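Local coordinates for RagA protein (Porphyromonas gingivalis, PDB 6SLN), which is a TonB-dependent receptor of the outer membrane, a plugged beta-barrel that probably imports substrate into the periplasm, at residues L927-L938 / A952-T963. Sequence-based numbering, arbitrary orientation.
Sequences LRLKNLKLTYVL and ARVYLMARNLLT
Arg928 reaches across to Thr963, its non-hydrogen-bonded partner on the neighbouring strand. Its CB lies near Leu962 O; CG passes between that oxygen and Asn960 OD1; CD lies 3.3 Å from Asn960 OD1. A bend at chi3 (-109°) then turns the guanidinium edge toward Thr963, whose OG1 lies in the guanidinium plane and accepts from both NE (2.9 Å) and NH2 (3.2 Å), a side-on grip on one oxygen. Beyond the pair, NH2 forms a salt bridge to Asp971 and NH1 one to Glu973, which probably fix the rotation of the group. Lys930 NZ meets Asn960 OD1 on a lone pair at 3.1 Å and also hydrogen-bonds to Gln123 OE1. Strands 921-937 and 951-964 are antiparallel neighbours in the transmembrane barrel of this TonB-dependent receptor, flanked by strands 857-873 and 986-996. A classic beta bulge at Lys930 and Asn931, set opposite Asp862 of strand 857-873, interrupts the first strand; across from it the other chain segment turns a corner at Arg959 and Asn960. From Leu932 to Tyr936 the register is regular, paired backbone bonds joining Leu932 to Ala958, Leu934 to Leu956 and Tyr936 to Val954. On the face of Arg928, Lys933 extends its ammonium over the centre of the Tyr955 ring, a cation-pi contact with NZ 4.2 Å from the centroid. On the opposite face, Leu932 CD2 packs 3.6 Å from Leu961 CD2, and Leu934 and Leu956 lie on the surface, consistent with a lipid-facing side.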
loop_
_atom_site.group_PDB
_atom_site.type_symbol
_atom_site.label_atom_id
_atom_site.label_comp_id
_atom_site.label_asym_id
_atom_site.label_seq_id
_atom_site.Cartn_x
_atom_site.Cartn_y
_atom_site.Cartn_z
ATOM N N LEU A 927 30.022 32.397 15.584
ATOM C CA LEU A 927 29.833 33.339 14.494
ATOM C C LEU A 927 30.098 32.592 13.194
ATOM O O LEU A 927 31.102 31.884 13.075
ATOM C CB LEU A 927 30.778 34.522 14.648
ATOM C CG LEU A 927 31.185 35.351 13.438
ATOM C CD1 LEU A 927 30.054 36.262 13.042
ATOM C CD2 LEU A 927 32.444 36.166 13.756
ATOM N N ARG A 928 29.188 32.710 12.240
ATOM C CA ARG A 928 29.329 32.008 10.975
ATOM C C ARG A 928 29.277 33.010 9.836
ATOM O O ARG A 928 28.319 33.783 9.722
ATOM C CB ARG A 928 28.245 30.950 10.809
ATOM C CG ARG A 928 28.678 29.784 9.941
ATOM C CD ARG A 928 27.932 28.533 10.370
ATOM N NE ARG A 928 28.798 27.581 11.040
ATOM C CZ ARG A 928 28.380 26.492 11.674
ATOM N NH1 ARG A 928 27.087 26.210 11.736
ATOM N NH2 ARG A 928 29.271 25.681 12.248
ATOM N N LEU A 929 30.315 33.015 9.013
ATOM C CA LEU A 929 30.246 33.681 7.721
ATOM C C LEU A 929 29.310 32.843 6.873
ATOM O O LEU A 929 29.707 31.812 6.334
ATOM C CB LEU A 929 31.630 33.799 7.095
ATOM C CG LEU A 929 31.690 34.450 5.719
ATOM C CD1 LEU A 929 30.895 35.743 5.700
ATOM C CD2 LEU A 929 33.135 34.696 5.300
ATOM N N LYS A 930 28.041 33.245 6.801
ATOM C CA LYS A 930 27.044 32.413 6.132
ATOM C C LYS A 930 27.170 32.489 4.621
ATOM O O LYS A 930 27.045 31.474 3.933
ATOM C CB LYS A 930 25.641 32.822 6.561
ATOM C CG LYS A 930 25.267 32.331 7.922
ATOM C CD LYS A 930 23.959 31.583 7.871
ATOM C CE LYS A 930 24.163 30.103 7.554
ATOM N NZ LYS A 930 24.596 29.342 8.753
ATOM N N ASN A 931 27.452 33.666 4.092
ATOM C CA ASN A 931 27.461 33.855 2.655
ATOM C C ASN A 931 28.577 34.819 2.300
ATOM O O ASN A 931 28.705 35.881 2.916
ATOM C CB ASN A 931 26.098 34.386 2.185
ATOM C CG ASN A 931 26.041 34.629 0.696
ATOM O OD1 ASN A 931 25.750 33.722 -0.074
ATOM N ND2 ASN A 931 26.302 35.867 0.284
ATOM N N LEU A 932 29.398 34.431 1.335
ATOM C CA LEU A 932 30.369 35.323 0.720
ATOM C C LEU A 932 30.234 35.146 -0.782
ATOM O O LEU A 932 30.189 34.012 -1.277
ATOM C CB LEU A 932 31.791 35.023 1.202
ATOM C CG LEU A 932 32.892 36.022 0.830
ATOM C CD1 LEU A 932 32.711 37.369 1.513
ATOM C CD2 LEU A 932 34.238 35.417 1.175
ATOM N N LYS A 933 30.112 36.252 -1.506
ATOM C CA LYS A 933 29.858 36.156 -2.936
ATOM C C LYS A 933 30.577 37.278 -3.664
ATOM O O LYS A 933 30.358 38.458 -3.378
ATOM C CB LYS A 933 28.357 36.188 -3.241
ATOM C CG LYS A 933 28.021 36.145 -4.724
ATOM C CD LYS A 933 26.555 36.453 -4.978
ATOM C CE LYS A 933 25.727 35.188 -5.082
ATOM N NZ LYS A 933 24.492 35.367 -5.915
ATOM N N LEU A 934 31.449 36.897 -4.584
ATOM C CA LEU A 934 32.012 37.812 -5.558
ATOM C C LEU A 934 31.185 37.688 -6.831
ATOM O O LEU A 934 31.062 36.593 -7.390
ATOM C CB LEU A 934 33.479 37.483 -5.824
ATOM C CG LEU A 934 34.110 38.408 -6.854
ATOM C CD1 LEU A 934 34.338 39.771 -6.223
ATOM C CD2 LEU A 934 35.401 37.824 -7.372
ATOM N N THR A 935 30.609 38.798 -7.276
ATOM C CA THR A 935 29.789 38.818 -8.475
ATOM C C THR A 935 30.380 39.790 -9.485
ATOM O O THR A 935 31.012 40.787 -9.116
ATOM C CB THR A 935 28.350 39.199 -8.136
ATOM O OG1 THR A 935 27.889 38.338 -7.090
ATOM C CG2 THR A 935 27.435 39.040 -9.348
ATOM N N TYR A 936 30.187 39.482 -10.769
ATOM C CA TYR A 936 30.607 40.359 -11.856
ATOM C C TYR A 936 29.464 40.512 -12.848
ATOM O O TYR A 936 29.136 39.564 -13.569
ATOM C CB TYR A 936 31.851 39.828 -12.556
ATOM C CG TYR A 936 32.429 40.850 -13.490
ATOM C CD1 TYR A 936 32.183 42.199 -13.288
ATOM C CD2 TYR A 936 33.194 40.479 -14.578
ATOM C CE1 TYR A 936 32.690 43.155 -14.137
ATOM C CE2 TYR A 936 33.706 41.429 -15.434
ATOM C CZ TYR A 936 33.451 42.768 -15.205
ATOM O OH TYR A 936 33.954 43.737 -16.039
ATOM N N VAL A 937 28.867 41.702 -12.880
ATOM C CA VAL A 937 27.890 42.068 -13.902
ATOM C C VAL A 937 28.676 42.449 -15.150
ATOM O O VAL A 937 29.363 43.471 -15.166
ATOM C CB VAL A 937 26.985 43.217 -13.442
ATOM C CG1 VAL A 937 26.226 43.815 -14.620
ATOM C CG2 VAL A 937 26.008 42.733 -12.384
ATOM N N LEU A 938 28.588 41.623 -16.191
ATOM C CA LEU A 938 29.412 41.841 -17.371
ATOM C C LEU A 938 29.086 43.193 -17.994
ATOM O O LEU A 938 27.911 43.576 -18.069
ATOM C CB LEU A 938 29.208 40.733 -18.404
ATOM C CG LEU A 938 29.749 39.357 -18.012
ATOM C CD1 LEU A 938 30.224 38.614 -19.244
ATOM C CD2 LEU A 938 30.858 39.429 -16.955
ATOM N N ALA A 952 24.651 39.837 -18.563
ATOM C CA ALA A 952 25.098 38.572 -17.995
ATOM C C ALA A 952 25.859 38.831 -16.701
ATOM O O ALA A 952 26.453 39.897 -16.516
ATOM C CB ALA A 952 25.977 37.794 -18.980
ATOM N N ARG A 953 25.829 37.844 -15.805
ATOM C CA ARG A 953 26.587 37.906 -14.563
ATOM C C ARG A 953 27.243 36.562 -14.296
ATOM O O ARG A 953 26.661 35.510 -14.582
ATOM C CB ARG A 953 25.718 38.260 -13.355
ATOM C CG ARG A 953 24.886 39.497 -13.504
ATOM C CD ARG A 953 23.741 39.525 -12.507
ATOM N NE ARG A 953 22.855 40.642 -12.817
ATOM C CZ ARG A 953 22.581 41.643 -11.989
ATOM N NH1 ARG A 953 23.105 41.668 -10.774
ATOM N NH2 ARG A 953 21.769 42.620 -12.375
ATOM N N VAL A 954 28.446 36.602 -13.739
ATOM C CA VAL A 954 29.075 35.428 -13.155
ATOM C C VAL A 954 29.361 35.740 -11.695
ATOM O O VAL A 954 29.572 36.900 -11.317
ATOM C CB VAL A 954 30.364 35.019 -13.891
ATOM C CG1 VAL A 954 30.017 34.342 -15.197
ATOM C CG2 VAL A 954 31.264 36.247 -14.127
ATOM N N TYR A 955 29.345 34.700 -10.865
ATOM C CA TYR A 955 29.616 34.880 -9.450
ATOM C C TYR A 955 30.359 33.679 -8.896
ATOM O O TYR A 955 30.231 32.551 -9.388
ATOM C CB TYR A 955 28.344 35.097 -8.630
ATOM C CG TYR A 955 27.356 33.942 -8.642
ATOM C CD1 TYR A 955 27.515 32.837 -7.807
ATOM C CD2 TYR A 955 26.237 33.976 -9.471
ATOM C CE1 TYR A 955 26.588 31.791 -7.815
ATOM C CE2 TYR A 955 25.314 32.948 -9.481
ATOM C CZ TYR A 955 25.489 31.857 -8.658
ATOM O OH TYR A 955 24.554 30.844 -8.689
ATOM N N LEU A 956 31.119 33.946 -7.843
ATOM C CA LEU A 956 31.802 32.933 -7.056
ATOM C C LEU A 956 31.265 33.008 -5.632
ATOM O O LEU A 956 31.223 34.090 -5.037
ATOM C CB LEU A 956 33.310 33.169 -7.083
ATOM C CG LEU A 956 34.219 31.986 -7.357
ATOM C CD1 LEU A 956 33.589 31.104 -8.411
ATOM C CD2 LEU A 956 35.588 32.509 -7.791
ATOM N N MET A 957 30.856 31.870 -5.084
ATOM C CA MET A 957 30.100 31.900 -3.843
ATOM C C MET A 957 30.581 30.830 -2.870
ATOM O O MET A 957 30.947 29.722 -3.271
ATOM C CB MET A 957 28.605 31.718 -4.119
ATOM C CG MET A 957 27.760 32.167 -2.968
ATOM S SD MET A 957 26.232 31.295 -2.969
ATOM C CE MET A 957 26.866 29.657 -2.772
ATOM N N ALA A 958 30.567 31.173 -1.583
ATOM C CA ALA A 958 30.826 30.232 -0.501
ATOM C C ALA A 958 29.727 30.338 0.553
ATOM O O ALA A 958 29.254 31.439 0.861
ATOM C CB ALA A 958 32.198 30.496 0.138
ATOM N N ARG A 959 29.310 29.198 1.104
ATOM C CA ARG A 959 28.370 29.166 2.224
ATOM C C ARG A 959 29.049 28.506 3.413
ATOM O O ARG A 959 29.671 27.446 3.260
ATOM C CB ARG A 959 27.067 28.412 1.898
ATOM C CG ARG A 959 26.056 28.424 3.079
ATOM C CD ARG A 959 24.756 27.606 2.826
ATOM N NE ARG A 959 24.874 26.269 3.393
ATOM C CZ ARG A 959 24.256 25.869 4.493
ATOM N NH1 ARG A 959 23.462 26.712 5.118
ATOM N NH2 ARG A 959 24.429 24.633 4.967
ATOM N N ASN A 960 28.912 29.132 4.594
ATOM C CA ASN A 960 29.565 28.678 5.831
ATOM C C ASN A 960 31.083 28.566 5.663
ATOM O O ASN A 960 31.717 27.642 6.178
ATOM C CB ASN A 960 28.979 27.353 6.317
ATOM C CG ASN A 960 27.572 27.497 6.863
ATOM O OD1 ASN A 960 27.121 28.602 7.170
ATOM N ND2 ASN A 960 26.871 26.373 6.985
ATOM N N LEU A 961 31.666 29.524 4.937
ATOM C CA LEU A 961 33.107 29.538 4.695
ATOM C C LEU A 961 33.919 29.477 5.988
ATOM O O LEU A 961 34.962 28.815 6.035
ATOM C CB LEU A 961 33.472 30.793 3.904
ATOM C CG LEU A 961 34.908 30.991 3.450
ATOM C CD1 LEU A 961 35.397 29.777 2.673
ATOM C CD2 LEU A 961 34.983 32.241 2.595
ATOM N N LEU A 962 33.469 30.171 7.041
ATOM C CA LEU A 962 34.175 30.180 8.317
ATOM C C LEU A 962 33.197 30.114 9.478
ATOM O O LEU A 962 32.154 30.773 9.465
ATOM C CB LEU A 962 35.040 31.438 8.516
ATOM C CG LEU A 962 35.993 31.949 7.436
ATOM C CD1 LEU A 962 36.200 33.447 7.608
ATOM C CD2 LEU A 962 37.335 31.201 7.447
ATOM N N THR A 963 33.568 29.344 10.497
ATOM C CA THR A 963 32.934 29.388 11.801
ATOM C C THR A 963 33.958 29.870 12.823
ATOM O O THR A 963 35.158 29.637 12.682
ATOM C CB THR A 963 32.375 28.017 12.208
ATOM O OG1 THR A 963 31.716 27.417 11.085
ATOM C CG2 THR A 963 31.363 28.158 13.363
#